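Local coordinates for resiniferatoxin-binding, phosphotriesterase-related protein (Rhodobacter sphaeroides 2.4.1, PDB 3K2G) that binds two zinc ions in a TIM-barrel active site and probably acts as a phosphotriesterase-like metal-dependent hydrolase, perhaps on phosphoric diesters, at residues 208-213 and 237-242; 262-267 and 278-283. One frame throughout, in Å; residues are numbered along the deposited sequence.

Contact 1: 208-213 and 237-242; sequences VHLPGW and CHMNPS. With ZN (zinc ion), chain J.
His209 and His238 meet at one zinc ion of the binuclear site, where two neighbouring strands of the TIM barrel end. His209 binds the metal through ND1, at 2.1 Å, and His238 through NE2, at 2.3 Å. His209 CG stands anti to the backbone N (chi1 161°), and from there ND1 faces the zinc. The two rings are turned steeply against each other, their planes at 77°, and His209 ND1 lies near the plane of the His238 ring at its edge. Two waters and Glu177 OE1 complete the shell; Tyr136, also assigned to this site, meets the His209 ring edge-to-face. On the other side of the His238 ring from the zinc, ND1 is hydrogen-bonded to Asp262 OD1. With the zinc bond at NE2, this holds the ring's rotation.

At the end of the strands the pairing runs out with one backbone bond, Cys237 N to Val208 O at 2.9 Å. The Leu210 side chain lies against Cys237 O, and its CD1 touches the selenium SE of the selenomethionine Met239.

Farther along, Pro241 packs over one face of the Trp213 indole. Its CB stands 3.6 Å from the centroid of the five-membered ring, 4° off the normal, a CH-pi contact. CG of the proline also lies over the indole. Trp213 NE1 is hydrogen-bonded to Gln276 O. Gly212 lies tight against this turn, where a CB would clash with His238 O and Pro241 CG. A water bridges Gly212 O, His238 O and Ser242 OG.

Histidines from successive strand ends sharing one metal are typical of the phosphotriesterase family.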
# COMPACT_ATOMS: atom_id res chain seq x y z
N VAL B 208 9.88 4.87 28.77
CA VAL B 208 9.62 3.44 28.80
C VAL B 208 10.18 2.66 27.62
O VAL B 208 9.94 2.98 26.46
CB VAL B 208 8.09 3.18 28.87
CG1 VAL B 208 7.82 1.69 29.00
CG2 VAL B 208 7.49 3.92 30.05
N HIS B 209 10.93 1.61 27.95
CA HIS B 209 11.52 0.72 26.95
C HIS B 209 10.41 -0.17 26.41
O HIS B 209 9.68 -0.82 27.17
CB HIS B 209 12.60 -0.15 27.58
CG HIS B 209 12.93 -1.38 26.78
ND1 HIS B 209 14.10 -1.50 26.06
CD2 HIS B 209 12.24 -2.52 26.57
CE1 HIS B 209 14.11 -2.67 25.44
NE2 HIS B 209 12.99 -3.30 25.73
N LEU B 210 10.29 -0.22 25.09
CA LEU B 210 9.28 -1.07 24.44
C LEU B 210 9.98 -2.16 23.67
O LEU B 210 11.13 -2.00 23.24
CB LEU B 210 8.43 -0.26 23.48
CG LEU B 210 7.46 0.80 24.02
CD1 LEU B 210 6.75 1.54 22.88
CD2 LEU B 210 6.45 0.11 24.90
N PRO B 211 9.39 -3.24 23.69
CA PRO B 211 9.76 -4.27 22.72
C PRO B 211 9.28 -3.93 21.30
O PRO B 211 8.11 -4.16 21.02
CB PRO B 211 8.95 -5.49 23.16
CG PRO B 211 7.74 -4.94 23.79
CD PRO B 211 8.14 -3.60 24.36
N GLY B 212 10.11 -3.09 20.73
CA GLY B 212 9.79 -2.50 19.42
C GLY B 212 9.10 -3.31 18.31
O GLY B 212 8.18 -2.82 17.64
N TRP B 213 9.50 -4.63 18.32
CA TRP B 213 8.98 -5.46 17.22
C TRP B 213 7.62 -6.00 17.63
O TRP B 213 7.08 -6.84 16.94
CB TRP B 213 9.95 -6.60 16.88
CG TRP B 213 11.13 -6.14 16.09
CD1 TRP B 213 11.24 -6.11 14.73
CD2 TRP B 213 12.35 -5.63 16.62
NE1 TRP B 213 12.47 -5.61 14.38
CE2 TRP B 213 13.17 -5.30 15.51
CE3 TRP B 213 12.83 -5.41 17.91
CZ2 TRP B 213 14.45 -4.77 15.67
CZ3 TRP B 213 14.11 -4.88 18.07
CH2 TRP B 213 14.90 -4.56 16.95
N CYS B 237 10.10 4.36 23.95
CA CYS B 237 11.36 4.01 23.27
C CYS B 237 11.25 2.95 22.19
O CYS B 237 10.31 2.15 22.17
CB CYS B 237 12.40 3.52 24.28
SG CYS B 237 12.84 4.69 25.59
N HIS B 238 12.24 2.95 21.31
CA HIS B 238 12.34 1.96 20.24
C HIS B 238 11.16 1.88 19.29
O HIS B 238 10.61 0.80 19.04
CB HIS B 238 12.61 0.60 20.88
CG HIS B 238 13.63 0.66 21.98
ND1 HIS B 238 14.78 1.41 21.88
CD2 HIS B 238 13.67 0.06 23.20
CE1 HIS B 238 15.48 1.29 22.99
NE2 HIS B 238 14.83 0.47 23.81
N MSE B 239 10.78 3.02 18.74
CA MSE B 239 9.66 3.05 17.80
C MSE B 239 10.06 2.61 16.40
O MSE B 239 9.20 2.19 15.62
CB MSE B 239 9.08 4.45 17.76
CG MSE B 239 8.43 4.87 19.08
SE MSE B 239 7.09 3.61 19.69
CE MSE B 239 5.86 3.79 18.20
N ASN B 240 11.35 2.69 16.08
CA ASN B 240 11.86 2.33 14.76
C ASN B 240 11.26 1.09 14.10
O ASN B 240 10.84 1.15 12.95
CB ASN B 240 13.39 2.17 14.80
CG ASN B 240 14.10 3.44 15.22
OD1 ASN B 240 14.86 4.02 14.44
ND2 ASN B 240 13.87 3.87 16.44
N PRO B 241 11.22 -0.05 14.81
CA PRO B 241 10.67 -1.29 14.24
C PRO B 241 9.21 -1.28 13.82
O PRO B 241 8.78 -2.14 13.05
CB PRO B 241 10.94 -2.33 15.34
CG PRO B 241 12.15 -1.78 16.04
CD PRO B 241 11.81 -0.31 16.13
N SER B 242 8.42 -0.33 14.33
CA SER B 242 7.01 -0.27 13.98
C SER B 242 6.72 0.81 12.94
O SER B 242 5.58 1.26 12.80
CB SER B 242 6.14 -0.06 15.23
OG SER B 242 6.50 1.11 15.95
ZN ZN J . 15.83 -0.30 25.73
O HOH W 1 8.15 -0.14 17.93
O HOH W 2 17.78 0.30 25.13
O HOH W 3 16.86 -2.00 24.36

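Contact 2: 262-267 and 278-283; sequences DMIGMD and PSDDEV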
# COMPACT_ATOMS: atom_id res chain seq x y z
N ASP B 262 14.93 6.01 18.60
CA ASP B 262 16.26 5.95 19.19
C ASP B 262 17.17 4.88 18.58
O ASP B 262 18.21 4.57 19.15
CB ASP B 262 16.15 5.69 20.69
CG ASP B 262 15.08 4.66 21.03
OD1 ASP B 262 15.05 3.58 20.40
OD2 ASP B 262 14.26 4.93 21.94
N MSE B 263 16.79 4.32 17.44
CA MSE B 263 17.61 3.28 16.82
C MSE B 263 18.22 3.70 15.49
O MSE B 263 18.63 2.86 14.69
CB MSE B 263 16.79 2.01 16.67
CG MSE B 263 16.47 1.37 18.01
SE MSE B 263 15.00 0.11 18.06
CE MSE B 263 15.66 -1.17 16.75
N ILE B 264 18.30 5.01 15.28
CA ILE B 264 18.88 5.56 14.07
C ILE B 264 20.30 5.05 13.87
O ILE B 264 21.15 5.22 14.75
CB ILE B 264 18.96 7.08 14.12
CG1 ILE B 264 17.56 7.68 14.30
CG2 ILE B 264 19.67 7.60 12.88
CD1 ILE B 264 16.59 7.31 13.21
N GLY B 265 20.56 4.45 12.72
CA GLY B 265 21.90 3.96 12.44
C GLY B 265 22.08 2.49 12.78
O GLY B 265 23.01 1.85 12.28
N MSE B 266 21.19 1.95 13.61
CA MSE B 266 21.25 0.54 14.01
C MSE B 266 20.61 -0.33 12.95
O MSE B 266 19.40 -0.27 12.73
CB MSE B 266 20.53 0.31 15.35
CG MSE B 266 20.38 -1.16 15.80
SE MSE B 266 19.59 -1.19 17.55
CE MSE B 266 18.19 -2.59 17.46
N ASP B 267 21.42 -1.16 12.31
CA ASP B 267 20.93 -2.03 11.26
C ASP B 267 21.27 -3.50 11.49
O ASP B 267 21.41 -4.26 10.54
CB ASP B 267 21.51 -1.57 9.92
CG ASP B 267 23.03 -1.69 9.87
OD1 ASP B 267 23.69 -1.55 10.92
OD2 ASP B 267 23.56 -1.91 8.76
N PRO B 278 15.14 -1.90 11.18
CA PRO B 278 14.77 -1.24 9.92
C PRO B 278 15.86 -0.29 9.45
O PRO B 278 16.74 0.08 10.23
CB PRO B 278 13.48 -0.51 10.30
CG PRO B 278 13.78 -0.07 11.69
CD PRO B 278 14.40 -1.31 12.31
N SER B 279 15.77 0.12 8.19
CA SER B 279 16.75 1.04 7.60
C SER B 279 16.41 2.49 7.95
O SER B 279 15.26 2.80 8.24
CB SER B 279 16.75 0.90 6.09
OG SER B 279 15.58 1.48 5.54
N ASP B 280 17.40 3.37 7.87
CA ASP B 280 17.15 4.77 8.18
C ASP B 280 16.18 5.40 7.19
O ASP B 280 15.46 6.34 7.53
CB ASP B 280 18.46 5.55 8.22
CG ASP B 280 19.27 5.25 9.47
OD1 ASP B 280 18.69 4.68 10.43
OD2 ASP B 280 20.48 5.58 9.50
N ASP B 281 16.15 4.89 5.96
CA ASP B 281 15.22 5.42 4.97
C ASP B 281 13.79 5.06 5.36
O ASP B 281 12.89 5.89 5.26
CB ASP B 281 15.53 4.88 3.57
CG ASP B 281 16.39 5.83 2.75
OD1 ASP B 281 16.57 7.00 3.15
OD2 ASP B 281 16.88 5.41 1.68
N GLU B 282 13.57 3.82 5.82
CA GLU B 282 12.24 3.40 6.23
C GLU B 282 11.77 4.24 7.41
O GLU B 282 10.60 4.64 7.48
CB GLU B 282 12.24 1.92 6.62
CG GLU B 282 12.47 0.96 5.47
CD GLU B 282 12.60 -0.48 5.95
OE1 GLU B 282 13.53 -0.74 6.74
OE2 GLU B 282 11.79 -1.33 5.53
N VAL B 283 12.68 4.52 8.34
CA VAL B 283 12.35 5.32 9.50
C VAL B 283 12.09 6.77 9.11
O VAL B 283 11.15 7.40 9.60
CB VAL B 283 13.48 5.26 10.55
CG1 VAL B 283 13.26 6.31 11.64
CG2 VAL B 283 13.53 3.87 11.15
O HOH W 4 16.81 0.84 13.06
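Asp280 reaches from the first turn of helix 280-292 to the beta turn formed between the selenomethionines Met263 and Met266. Its carboxylate meets the turn at the backbone of Gly265. OD1 accepts the Gly265 N-H through its syn lone pair, the side facing OD2, at 3.0 Å and with an angle of 161° at the hydrogen.

Ile264 crosses Asp280 at a slant. Its CG2 branch lies beside the carboxylate, 3.9 Å from OD1. The other branch goes a different way: CD1 meets Val283 CG1 at 3.8 Å, one turn farther along the helix. The valine points its CB toward the loop, and CG1 stands anti to its backbone N (chi1 169°). One isoleucine therefore touches a charged group with one branch and an apolar one with the other.

The turn is of type II, closed by Met266 N to Met263 O. Gly265 has a positive phi of 95°, the conformation a type II turn needs at its third residue and one that glycine takes readily. A water joins the segments a second time, donating to Met266 O at 2.8 Å and to Pro278 O.

The helix start is held by a capping box. Ser279 OG accepts from Glu282 N, and Glu282 OE1 accepts from Ser279 N at 2.8 Å. A second subunit comes close at Asp281, Glu282 and Asp267, the last lying near Asp267 of that subunit.

Loop 262-267 leaves strand 258-261, and Ile264 also shares a backbone hydrogen bond with Ser302, just past strand 299-301. Helix 321-332 packs on both Ile264 and Asp280, and its Arg329 forms a salt bridge with Asp281.

How the contacts relate
Contact 1 is buried and lies nearer the centre of the subunit than contact 2, which is partly buried and reaches the interface with a second subunit. Both use loops that follow strands of the parallel barrel sheet, but contact 2 pairs its loop with a helix start. Metal bonds and ring packing dominate contact 1; a carboxylate-to-backbone bond and a small apolar touch carry contact 2. The two meet directly through Asp262, at the head of 262-267, whose OD2 also packs on Cys237 CB. The loop of contact 2 thus supplies a second-shell partner to the zinc site of contact 1.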